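Local coordinates for signal recognition 54 kDa protein (Pyrococcus furiosus, PDB 3DM5) that is the SRP54 protein of the signal recognition particle, joining a helical bundle, a P-loop GTPase-family domain that here holds guanosine-5'-diphosphate, and a signal-peptide-binding domain, at residues L103-I108 against E215-I220; K113-A118 against Y144-Q149; A118-Y123 against I269-T274. All coordinates share one frame; numbering follows the deposited sequence.

Interaction 1. Residues L103-I108 against E215-I220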
loop_
_atom_site.group_PDB
_atom_site.type_symbol
_atom_site.label_atom_id
_atom_site.label_comp_id
_atom_site.label_asym_id
_atom_site.label_seq_id
_atom_site.Cartn_x
_atom_site.Cartn_y
_atom_site.Cartn_z
ATOM N N LEU A 103 -3.289 -37.601 21.871
ATOM C CA LEU A 103 -2.547 -36.487 21.283
ATOM C C LEU A 103 -2.278 -35.480 22.376
ATOM O O LEU A 103 -3.211 -34.997 23.044
ATOM C CB LEU A 103 -3.335 -35.853 20.133
ATOM C CG LEU A 103 -3.812 -36.825 19.044
ATOM C CD1 LEU A 103 -4.614 -36.095 17.980
ATOM C CD2 LEU A 103 -2.645 -37.590 18.441
ATOM N N LEU A 104 -1.004 -35.178 22.581
ATOM C CA LEU A 104 -0.621 -34.280 23.656
ATOM C C LEU A 104 -0.237 -32.931 23.060
ATOM O O LEU A 104 0.671 -32.852 22.229
ATOM C CB LEU A 104 0.523 -34.891 24.488
ATOM C CG LEU A 104 1.242 -34.001 25.506
ATOM C CD1 LEU A 104 0.326 -33.696 26.676
ATOM C CD2 LEU A 104 2.515 -34.685 25.977
ATOM N N MET A 105 -0.947 -31.877 23.467
ATOM C CA MET A 105 -0.757 -30.543 22.880
ATOM C C MET A 105 0.016 -29.606 23.798
ATOM O O MET A 105 -0.347 -29.418 24.952
ATOM C CB MET A 105 -2.100 -29.915 22.540
ATOM C CG MET A 105 -3.068 -30.907 21.939
ATOM S SD MET A 105 -2.632 -31.322 20.257
ATOM C CE MET A 105 -3.117 -29.793 19.439
ATOM N N VAL A 106 1.082 -29.012 23.270
ATOM C CA VAL A 106 1.924 -28.103 24.040
ATOM C C VAL A 106 2.049 -26.780 23.288
ATOM O O VAL A 106 1.846 -26.732 22.073
ATOM C CB VAL A 106 3.326 -28.752 24.358
ATOM C CG1 VAL A 106 3.133 -29.949 25.229
ATOM C CG2 VAL A 106 3.995 -29.198 23.113
ATOM N N GLY A 107 2.348 -25.703 24.009
ATOM C CA GLY A 107 2.437 -24.380 23.410
ATOM C C GLY A 107 2.423 -23.249 24.420
ATOM O O GLY A 107 1.889 -23.378 25.518
ATOM N N ILE A 108 2.990 -22.115 24.044
ATOM C CA ILE A 108 3.047 -20.997 24.974
ATOM C C ILE A 108 1.783 -20.150 24.894
ATOM O O ILE A 108 0.987 -20.318 23.967
ATOM C CB ILE A 108 4.313 -20.149 24.763
ATOM C CG1 ILE A 108 4.113 -19.095 23.688
ATOM C CG2 ILE A 108 5.466 -21.023 24.354
ATOM C CD1 ILE A 108 5.429 -18.713 23.076
ATOM N N GLU A 215 1.292 -39.089 20.180
ATOM C CA GLU A 215 1.944 -37.981 19.502
ATOM C C GLU A 215 1.990 -36.728 20.366
ATOM O O GLU A 215 1.082 -36.465 21.152
ATOM C CB GLU A 215 1.242 -37.689 18.175
ATOM C CG GLU A 215 2.047 -36.857 17.231
ATOM C CD GLU A 215 1.661 -37.079 15.774
ATOM O OE1 GLU A 215 1.282 -38.219 15.412
ATOM O OE2 GLU A 215 1.748 -36.114 14.986
ATOM N N VAL A 216 3.059 -35.956 20.220
ATOM C CA VAL A 216 3.142 -34.695 20.923
ATOM C C VAL A 216 3.126 -33.581 19.883
ATOM O O VAL A 216 3.912 -33.601 18.945
ATOM C CB VAL A 216 4.379 -34.631 21.814
ATOM C CG1 VAL A 216 4.534 -33.262 22.428
ATOM C CG2 VAL A 216 4.266 -35.677 22.895
ATOM N N ILE A 217 2.193 -32.642 20.027
ATOM C CA ILE A 217 1.974 -31.618 19.006
ATOM C C ILE A 217 2.211 -30.246 19.589
ATOM O O ILE A 217 1.516 -29.821 20.513
ATOM C CB ILE A 217 0.551 -31.645 18.447
ATOM C CG1 ILE A 217 0.249 -32.976 17.779
ATOM C CG2 ILE A 217 0.376 -30.558 17.431
ATOM C CD1 ILE A 217 -1.194 -33.098 17.324
ATOM N N LEU A 218 3.228 -29.574 19.058
ATOM C CA LEU A 218 3.572 -28.217 19.456
ATOM C C LEU A 218 2.820 -27.236 18.552
ATOM O O LEU A 218 2.829 -27.361 17.322
ATOM C CB LEU A 218 5.079 -27.993 19.349
ATOM C CG LEU A 218 5.473 -26.529 19.590
ATOM C CD1 LEU A 218 5.001 -26.089 20.987
ATOM C CD2 LEU A 218 6.967 -26.291 19.375
ATOM N N VAL A 219 2.146 -26.285 19.179
ATOM C CA VAL A 219 1.344 -25.287 18.482
ATOM C C VAL A 219 2.134 -23.985 18.414
ATOM O O VAL A 219 2.448 -23.394 19.428
ATOM C CB VAL A 219 0.007 -25.090 19.208
ATOM C CG1 VAL A 219 -0.776 -23.952 18.589
ATOM C CG2 VAL A 219 -0.793 -26.382 19.162
ATOM N N ILE A 220 2.514 -23.580 17.210
ATOM C CA ILE A 220 3.319 -22.377 17.015
ATOM C C ILE A 220 2.506 -21.279 16.343
ATOM O O ILE A 220 1.843 -21.507 15.325
ATOM C CB ILE A 220 4.554 -22.642 16.121
ATOM C CG1 ILE A 220 5.370 -23.815 16.649
ATOM C CG2 ILE A 220 5.439 -21.410 16.039
ATOM C CD1 ILE A 220 6.657 -24.011 15.893
HETATM O O HOH W 1 3.923 -22.089 21.303
#
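Met-105 and Ile-217 lie side by side on one face of a parallel strand pair, with the Met-105 thioether SD 3.7 Å from Ile-217 CB. The Met-105 chain bends at chi2 and chi3, which carries its methyl CE across to Val-219, 4.1 Å from CG2. On the same face Leu-103 runs alongside Glu-215, CD2 to CB 3.9 Å. The other face holds Leu-104 and Val-216, again pointing the same way, with Leu-104 CD2 3.7 Å from Val-216 CG2. Next along, Val-106 sets CG2 between its backbone N and carbonyl carbon, and from there the methyl meets Leu-218 CD1 at 3.9 Å.

Between the two faces, Leu-104 and Val-106 each give an N-H and take one, pairing with Glu-215 O, Ile-217 N and O, and Val-219 N. The Leu-104 N to Glu-215 O bond measures 2.8 Å. Past Val-106 the direct ladder gives way to a water that bridges Ile-108 N and Val-219 O.

These are adjacent inner strands of the P-loop NTPase sheet. Strand 185-189 bonds to the other edge of 103-106, and strand 242-247 packs beside Ile-217 and Val-219. Helix 113-125 covers the Met-105 face through Val-117 and Leu-120, while Phe-235 of helix 228-237 covers Val-106, Val-216 and Leu-218 on the other.

Interaction 2. Residues K113-A118 against Y144-Q149. With GDP (guanosine-5'-diphosphate), chain J; SO4 (sulfate ion), chain E; SO4 (sulfate ion), chain L.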
loop_
_atom_site.group_PDB
_atom_site.type_symbol
_atom_site.label_atom_id
_atom_site.label_comp_id
_atom_site.label_asym_id
_atom_site.label_seq_id
_atom_site.Cartn_x
_atom_site.Cartn_y
_atom_site.Cartn_z
ATOM N N LYS A 113 -3.136 -22.324 21.201
ATOM C CA LYS A 113 -3.247 -23.738 21.590
ATOM C C LYS A 113 -4.656 -24.156 22.038
ATOM O O LYS A 113 -5.229 -25.111 21.501
ATOM C CB LYS A 113 -2.267 -24.057 22.711
ATOM C CG LYS A 113 -2.266 -25.501 23.125
ATOM C CD LYS A 113 -1.303 -25.725 24.268
ATOM C CE LYS A 113 -1.944 -25.455 25.633
ATOM N NZ LYS A 113 -2.218 -24.024 25.892
ATOM N N THR A 114 -5.214 -23.466 23.035
ATOM C CA THR A 114 -6.563 -23.800 23.483
ATOM C C THR A 114 -7.493 -23.966 22.267
ATOM O O THR A 114 -8.124 -25.026 22.084
ATOM C CB THR A 114 -7.168 -22.738 24.435
ATOM O OG1 THR A 114 -6.205 -22.317 25.408
ATOM C CG2 THR A 114 -8.353 -23.302 25.149
ATOM N N THR A 115 -7.561 -22.921 21.433
ATOM C CA THR A 115 -8.415 -22.936 20.243
ATOM C C THR A 115 -8.075 -24.101 19.315
ATOM O O THR A 115 -8.955 -24.820 18.837
ATOM C CB THR A 115 -8.296 -21.618 19.437
ATOM O OG1 THR A 115 -8.468 -20.493 20.312
ATOM C CG2 THR A 115 -9.350 -21.573 18.347
ATOM N N THR A 116 -6.789 -24.281 19.036
ATOM C CA THR A 116 -6.384 -25.405 18.216
ATOM C C THR A 116 -6.833 -26.762 18.808
ATOM O O THR A 116 -7.100 -27.707 18.067
ATOM C CB THR A 116 -4.877 -25.392 17.956
ATOM O OG1 THR A 116 -4.476 -24.084 17.534
ATOM C CG2 THR A 116 -4.493 -26.436 16.897
ATOM N N VAL A 117 -6.945 -26.856 20.127
ATOM C CA VAL A 117 -7.319 -28.130 20.723
ATOM C C VAL A 117 -8.749 -28.426 20.297
ATOM O O VAL A 117 -9.067 -29.559 19.935
ATOM C CB VAL A 117 -7.165 -28.130 22.267
ATOM C CG1 VAL A 117 -7.962 -29.255 22.921
ATOM C CG2 VAL A 117 -5.692 -28.195 22.644
ATOM N N ALA A 118 -9.594 -27.398 20.303
ATOM C CA ALA A 118 -11.003 -27.529 19.893
ATOM C C ALA A 118 -11.142 -27.831 18.415
ATOM O O ALA A 118 -11.956 -28.667 18.020
ATOM C CB ALA A 118 -11.794 -26.275 20.242
ATOM N N TYR A 144 -10.448 -24.318 30.780
ATOM C CA TYR A 144 -11.467 -25.352 30.867
ATOM C C TYR A 144 -12.778 -24.785 30.309
ATOM O O TYR A 144 -13.422 -25.402 29.458
ATOM C CB TYR A 144 -11.645 -25.872 32.304
ATOM C CG TYR A 144 -12.905 -26.687 32.462
ATOM C CD1 TYR A 144 -12.990 -27.977 31.949
ATOM C CD2 TYR A 144 -14.033 -26.144 33.065
ATOM C CE1 TYR A 144 -14.154 -28.715 32.061
ATOM C CE2 TYR A 144 -15.201 -26.872 33.189
ATOM C CZ TYR A 144 -15.257 -28.157 32.688
ATOM O OH TYR A 144 -16.418 -28.889 32.804
ATOM N N HIS A 145 -13.145 -23.589 30.761
ATOM C CA HIS A 145 -14.383 -22.962 30.298
ATOM C C HIS A 145 -14.371 -22.542 28.839
ATOM O O HIS A 145 -15.369 -22.715 28.154
ATOM C CB HIS A 145 -14.774 -21.807 31.197
ATOM C CG HIS A 145 -15.384 -22.252 32.490
ATOM N ND1 HIS A 145 -16.545 -22.999 32.535
ATOM C CD2 HIS A 145 -14.976 -22.084 33.764
ATOM C CE1 HIS A 145 -16.830 -23.259 33.801
ATOM N NE2 HIS A 145 -15.903 -22.719 34.567
ATOM N N GLN A 146 -13.243 -22.012 28.367
ATOM C CA GLN A 146 -13.080 -21.726 26.941
ATOM C C GLN A 146 -13.308 -22.949 26.046
ATOM O O GLN A 146 -13.890 -22.847 24.968
ATOM C CB GLN A 146 -11.710 -21.133 26.673
ATOM C CG GLN A 146 -11.423 -20.942 25.206
ATOM C CD GLN A 146 -10.102 -20.238 24.980
ATOM O OE1 GLN A 146 -9.454 -19.802 25.928
ATOM N NE2 GLN A 146 -9.697 -20.123 23.721
ATOM N N LEU A 147 -12.844 -24.109 26.501
ATOM C CA LEU A 147 -13.022 -25.343 25.755
ATOM C C LEU A 147 -14.479 -25.762 25.803
ATOM O O LEU A 147 -15.016 -26.214 24.803
ATOM C CB LEU A 147 -12.106 -26.467 26.291
ATOM C CG LEU A 147 -10.592 -26.399 26.011
ATOM C CD1 LEU A 147 -9.848 -27.383 26.885
ATOM C CD2 LEU A 147 -10.232 -26.613 24.530
ATOM N N ARG A 148 -15.111 -25.621 26.968
ATOM C CA ARG A 148 -16.551 -25.885 27.101
ATOM C C ARG A 148 -17.336 -25.024 26.095
ATOM O O ARG A 148 -18.199 -25.525 25.359
ATOM C CB ARG A 148 -17.052 -25.574 28.520
ATOM C CG ARG A 148 -16.577 -26.501 29.639
ATOM C CD ARG A 148 -17.029 -27.907 29.384
ATOM N NE ARG A 148 -18.479 -28.061 29.402
ATOM C CZ ARG A 148 -19.245 -27.887 30.477
ATOM N NH1 ARG A 148 -18.713 -27.520 31.631
ATOM N NH2 ARG A 148 -20.547 -28.065 30.392
ATOM N N GLN A 149 -17.029 -23.728 26.089
ATOM C CA GLN A 149 -17.570 -22.767 25.123
ATOM C C GLN A 149 -17.425 -23.238 23.663
ATOM O O GLN A 149 -18.379 -23.201 22.894
ATOM C CB GLN A 149 -16.909 -21.388 25.314
ATOM C CG GLN A 149 -16.963 -20.487 24.093
ATOM C CD GLN A 149 -15.834 -19.467 24.060
ATOM O OE1 GLN A 149 -15.113 -19.291 25.033
ATOM N NE2 GLN A 149 -15.680 -18.797 22.939
HETATM P PB GDP J . -3.844 -19.688 24.064
HETATM O O1B GDP J . -2.862 -19.547 22.952
HETATM O O2B GDP J . -3.291 -18.985 25.280
HETATM O O3B GDP J . -4.090 -21.150 24.340
HETATM O O3A GDP J . -5.205 -18.874 23.769
HETATM P PA GDP J . -6.160 -18.984 22.482
HETATM O O1A GDP J . -7.474 -18.307 22.732
HETATM O O2A GDP J . -6.384 -20.405 22.051
HETATM O "O5'" GDP J . -5.352 -18.114 21.398
HETATM C "C5'" GDP J . -5.205 -16.727 21.677
HETATM C "C4'" GDP J . -5.784 -15.874 20.544
HETATM O "O4'" GDP J . -5.357 -16.291 19.226
HETATM C "C3'" GDP J . -7.302 -15.911 20.550
HETATM O "O3'" GDP J . -7.713 -14.553 20.366
HETATM C "C2'" GDP J . -7.657 -16.779 19.356
HETATM O "O2'" GDP J . -8.848 -16.373 18.723
HETATM C "C1'" GDP J . -6.521 -16.494 18.405
HETATM N N9 GDP J . -6.262 -17.569 17.434
HETATM C C8 GDP J . -5.940 -18.854 17.659
HETATM N N7 GDP J . -5.736 -19.507 16.482
HETATM C C5 GDP J . -5.914 -18.614 15.490
HETATM C C6 GDP J . -5.862 -18.600 14.004
HETATM O O6 GDP J . -5.568 -19.619 13.335
HETATM N N1 GDP J . -6.141 -17.446 13.385
HETATM C C2 GDP J . -6.445 -16.318 14.051
HETATM N N2 GDP J . -6.706 -15.196 13.348
HETATM N N3 GDP J . -6.504 -16.251 15.394
HETATM C C4 GDP J . -6.258 -17.344 16.137
HETATM S S SO4 E . -17.215 -24.945 37.557
HETATM O O1 SO4 E . -17.794 -24.611 38.861
HETATM O O2 SO4 E . -18.218 -24.657 36.530
HETATM O O3 SO4 E . -15.992 -24.160 37.344
HETATM O O4 SO4 E . -16.868 -26.364 37.489
HETATM S S SO4 L . -22.440 -26.441 33.267
HETATM O O1 SO4 L . -22.111 -27.866 33.388
HETATM O O2 SO4 L . -22.869 -26.183 31.888
HETATM O O3 SO4 L . -23.511 -26.054 34.185
HETATM O O4 SO4 L . -21.267 -25.648 33.636
#
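Gln-146 and Thr-114 meet tip to tip between helix 142-151 and helix 113-125, the latter being the helix that follows a loop fitting the P-loop (Walker A) pattern of this nucleotide-binding domain. The Gln-146 side chain leaves CB with CG anti to the backbone N (chi1 174°), and the extended chain beyond it reaches straight across to the other helix. Gln-146 CG passes 3.9 Å from Thr-114 CG2, and Gln-146 CD comes to 3.5 Å from the same methyl. At the tip the amide divides its work: OE1 accepts a hydrogen bond from Arg-140 NH2, while Gln-146 NE2 donates to GDP O1A at 3.0 Å. With both ends of the amide engaged, its rotation is fixed.

Thr-114 turns its two branches to different tasks. Its methyl faces Gln-146, and OG1, anti to the carbonyl carbon, donates to GDP O3B, as does its backbone N. Thr-115 repeats the pattern one residue on, N and OG1 both gripping O2A. These amides sit at the start of the helix, where its dipole would be expected to favour the phosphate charge.

Away from the phosphates the packing becomes apolar. Leu-147 CD2 lies 3.6 Å from Thr-114 O and also meets Val-117 CG1, the Leu-147 and Val-117 side chains crossing at about a right angle. The short helical segments run at 37° with axes 9.7 Å apart. Strands 131-135 and 185-189 border this apolar layer. On the far side of helix 142-151, His-145 bonds through ND1 to His-145 of a second subunit, and His-145 NE2 donates to sulfate O3 at 3.1 Å.

Interaction 3. Residues A118-Y123 against I269-T274. With GDP (guanosine-5'-diphosphate), chain J.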
loop_
_atom_site.group_PDB
_atom_site.type_symbol
_atom_site.label_atom_id
_atom_site.label_comp_id
_atom_site.label_asym_id
_atom_site.label_seq_id
_atom_site.Cartn_x
_atom_site.Cartn_y
_atom_site.Cartn_z
ATOM N N ALA A 118 -9.594 -27.398 20.303
ATOM C CA ALA A 118 -11.003 -27.529 19.893
ATOM C C ALA A 118 -11.142 -27.831 18.415
ATOM O O ALA A 118 -11.956 -28.667 18.020
ATOM C CB ALA A 118 -11.794 -26.275 20.242
ATOM N N LYS A 119 -10.346 -27.136 17.602
ATOM C CA LYS A 119 -10.363 -27.328 16.167
ATOM C C LYS A 119 -10.042 -28.762 15.789
ATOM O O LYS A 119 -10.725 -29.366 14.943
ATOM C CB LYS A 119 -9.374 -26.376 15.477
ATOM C CG LYS A 119 -9.756 -24.902 15.547
ATOM C CD LYS A 119 -8.672 -24.080 14.906
ATOM C CE LYS A 119 -8.949 -22.589 14.929
ATOM N NZ LYS A 119 -7.977 -21.920 14.003
ATOM N N LEU A 120 -8.980 -29.288 16.404
ATOM C CA LEU A 120 -8.544 -30.668 16.185
ATOM C C LEU A 120 -9.598 -31.683 16.679
ATOM O O LEU A 120 -9.918 -32.646 15.996
ATOM C CB LEU A 120 -7.187 -30.893 16.842
ATOM C CG LEU A 120 -6.374 -32.091 16.368
ATOM C CD1 LEU A 120 -6.164 -32.048 14.874
ATOM C CD2 LEU A 120 -5.065 -32.094 17.095
ATOM N N ALA A 121 -10.179 -31.447 17.842
ATOM C CA ALA A 121 -11.244 -32.323 18.321
ATOM C C ALA A 121 -12.404 -32.351 17.336
ATOM O O ALA A 121 -12.890 -33.425 16.955
ATOM C CB ALA A 121 -11.720 -31.882 19.682
ATOM N N ARG A 122 -12.838 -31.168 16.914
ATOM C CA ARG A 122 -13.949 -31.054 15.975
ATOM C C ARG A 122 -13.616 -31.673 14.612
ATOM O O ARG A 122 -14.471 -32.306 13.994
ATOM C CB ARG A 122 -14.360 -29.584 15.797
ATOM C CG ARG A 122 -15.323 -29.330 14.630
ATOM C CD ARG A 122 -16.665 -30.020 14.841
ATOM N NE ARG A 122 -17.588 -29.731 13.751
ATOM C CZ ARG A 122 -18.701 -30.414 13.507
ATOM N NH1 ARG A 122 -19.024 -31.443 14.273
ATOM N NH2 ARG A 122 -19.487 -30.075 12.489
ATOM N N TYR A 123 -12.389 -31.473 14.135
ATOM C CA TYR A 123 -11.960 -32.086 12.889
ATOM C C TYR A 123 -12.202 -33.590 12.942
ATOM O O TYR A 123 -12.749 -34.172 12.005
ATOM C CB TYR A 123 -10.473 -31.792 12.608
ATOM C CG TYR A 123 -9.845 -32.629 11.509
ATOM C CD1 TYR A 123 -9.776 -32.160 10.211
ATOM C CD2 TYR A 123 -9.309 -33.890 11.770
ATOM C CE1 TYR A 123 -9.195 -32.923 9.198
ATOM C CE2 TYR A 123 -8.728 -34.664 10.747
ATOM C CZ TYR A 123 -8.680 -34.166 9.471
ATOM O OH TYR A 123 -8.116 -34.893 8.444
ATOM N N ILE A 269 4.803 -30.623 9.839
ATOM C CA ILE A 269 3.649 -29.761 10.034
ATOM C C ILE A 269 2.444 -30.561 9.574
ATOM O O ILE A 269 2.387 -30.963 8.404
ATOM C CB ILE A 269 3.731 -28.492 9.184
ATOM C CG1 ILE A 269 5.031 -27.744 9.471
ATOM C CG2 ILE A 269 2.535 -27.598 9.445
ATOM C CD1 ILE A 269 5.430 -26.835 8.365
ATOM N N LYS A 270 1.486 -30.785 10.484
ATOM C CA LYS A 270 0.307 -31.599 10.185
ATOM C C LYS A 270 -0.958 -30.772 9.890
ATOM O O LYS A 270 -1.776 -31.153 9.067
ATOM C CB LYS A 270 0.049 -32.572 11.322
ATOM C CG LYS A 270 1.304 -33.291 11.789
ATOM C CD LYS A 270 1.289 -34.753 11.417
ATOM C CE LYS A 270 2.524 -35.491 11.958
ATOM N NZ LYS A 270 2.288 -36.948 12.157
ATOM N N PHE A 271 -1.127 -29.639 10.557
ATOM C CA PHE A 271 -2.255 -28.759 10.265
ATOM C C PHE A 271 -1.812 -27.321 10.325
ATOM O O PHE A 271 -0.775 -27.005 10.897
ATOM C CB PHE A 271 -3.394 -28.939 11.278
ATOM C CG PHE A 271 -3.897 -30.349 11.400
ATOM C CD1 PHE A 271 -3.180 -31.298 12.124
ATOM C CD2 PHE A 271 -5.102 -30.717 10.830
ATOM C CE1 PHE A 271 -3.645 -32.598 12.260
ATOM C CE2 PHE A 271 -5.577 -32.008 10.962
ATOM C CZ PHE A 271 -4.836 -32.956 11.683
ATOM N N ILE A 272 -2.621 -26.442 9.753
ATOM C CA ILE A 272 -2.422 -25.019 9.925
ATOM C C ILE A 272 -3.710 -24.440 10.439
ATOM O O ILE A 272 -4.783 -24.891 10.068
ATOM C CB ILE A 272 -1.993 -24.337 8.615
ATOM C CG1 ILE A 272 -2.936 -24.688 7.464
ATOM C CG2 ILE A 272 -0.568 -24.729 8.273
ATOM C CD1 ILE A 272 -2.755 -23.814 6.248
ATOM N N GLY A 273 -3.603 -23.471 11.337
ATOM C CA GLY A 273 -4.755 -22.690 11.756
ATOM C C GLY A 273 -4.974 -21.477 10.856
ATOM O O GLY A 273 -4.030 -20.828 10.406
ATOM N N THR A 274 -6.237 -21.140 10.650
ATOM C CA THR A 274 -6.664 -20.339 9.513
ATOM C C THR A 274 -7.622 -19.230 9.937
ATOM O O THR A 274 -8.072 -18.422 9.130
ATOM C CB THR A 274 -7.301 -21.288 8.493
ATOM O OG1 THR A 274 -6.252 -21.884 7.723
ATOM C CG2 THR A 274 -8.239 -20.586 7.580
HETATM P PB GDP J . -3.844 -19.688 24.064
HETATM O O1B GDP J . -2.862 -19.547 22.952
HETATM O O2B GDP J . -3.291 -18.985 25.280
HETATM O O3B GDP J . -4.090 -21.150 24.340
HETATM O O3A GDP J . -5.205 -18.874 23.769
HETATM P PA GDP J . -6.160 -18.984 22.482
HETATM O O1A GDP J . -7.474 -18.307 22.732
HETATM O O2A GDP J . -6.384 -20.405 22.051
HETATM O "O5'" GDP J . -5.352 -18.114 21.398
HETATM C "C5'" GDP J . -5.205 -16.727 21.677
HETATM C "C4'" GDP J . -5.784 -15.874 20.544
HETATM O "O4'" GDP J . -5.357 -16.291 19.226
HETATM C "C3'" GDP J . -7.302 -15.911 20.550
HETATM O "O3'" GDP J . -7.713 -14.553 20.366
HETATM C "C2'" GDP J . -7.657 -16.779 19.356
HETATM O "O2'" GDP J . -8.848 -16.373 18.723
HETATM C "C1'" GDP J . -6.521 -16.494 18.405
HETATM N N9 GDP J . -6.262 -17.569 17.434
HETATM C C8 GDP J . -5.940 -18.854 17.659
HETATM N N7 GDP J . -5.736 -19.507 16.482
HETATM C C5 GDP J . -5.914 -18.614 15.490
HETATM C C6 GDP J . -5.862 -18.600 14.004
HETATM O O6 GDP J . -5.568 -19.619 13.335
HETATM N N1 GDP J . -6.141 -17.446 13.385
HETATM C C2 GDP J . -6.445 -16.318 14.051
HETATM N N2 GDP J . -6.706 -15.196 13.348
HETATM N N3 GDP J . -6.504 -16.251 15.394
HETATM C C4 GDP J . -6.258 -17.344 16.137
#
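Phe-271, in strand 269-273, presents a face of its ring to Leu-120 and an edge to Tyr-123 of helix 113-125. Leu-120 CD1 comes over that face, 3.8 Å from the Phe-271 ring centroid, a CH-pi contact in which the two side chains cross at about a right angle. The ring edge meets Tyr-123: Phe-271 CE2 points at the centre of the Tyr-123 face in a T-shaped pair, with centroids 5.3 Å apart and planes at 81°. Tyr-123 is also in cation-pi contact with Arg-127.

Next along the strand, Ile-272 packs on Leu-259 of helix 255-263. Gly-273 then brings the backbone to the nucleotide. It has no side chain, and Gly-273 C lies 3.2 Å from GDP O6, where a CB would crowd the base. Gly-273 CA is 4.0 Å from Lys-119 NZ. Thr-274 continues the rim of the base pocket, with Thr-274 N 3.2 Å from GDP O6.

Lys-119 reaches this corner with a chain extended beyond CG, which places Lys-119 NZ 3.4 Å from GDP O6. The ammonium is gripped by the carbonyls of Gly-275 and Asp-280, and its positive charge would be expected to polarise the O6 carbonyl nearby.

The 118-123 part of helix 113-125 lies over the sheet, its short axis 10.8 Å from that of the strand and at 118° to it. Strand 242-247 flanks 269-273 in parallel, and strand 281-283 runs antiparallel along its other edge, with Ile-281 touching both Lys-119 and Phe-271.

In the fold
Helix 113-125 ties the three contacts together: its start carries interaction 2, its later turns carry interaction 3, and its sheet-facing side packs on interaction 1. Strand 103-106 leads directly into the phosphate-binding loop, and Lys-113 CD packs 3.6 Å from Val-106 C. Leu-120 CD2 joins interactions 1 and 3, lying 3.8 Å from Met-105 CE, while at the start of the strands Glu-215 OE2 makes a salt bridge to Lys-270 NZ at 3.0 Å. Interactions 2 and 3 share Ala-118, have centres about 12 Å apart, and address different ends of one GDP: interaction 2 the phosphates, interaction 3 the guanine O6.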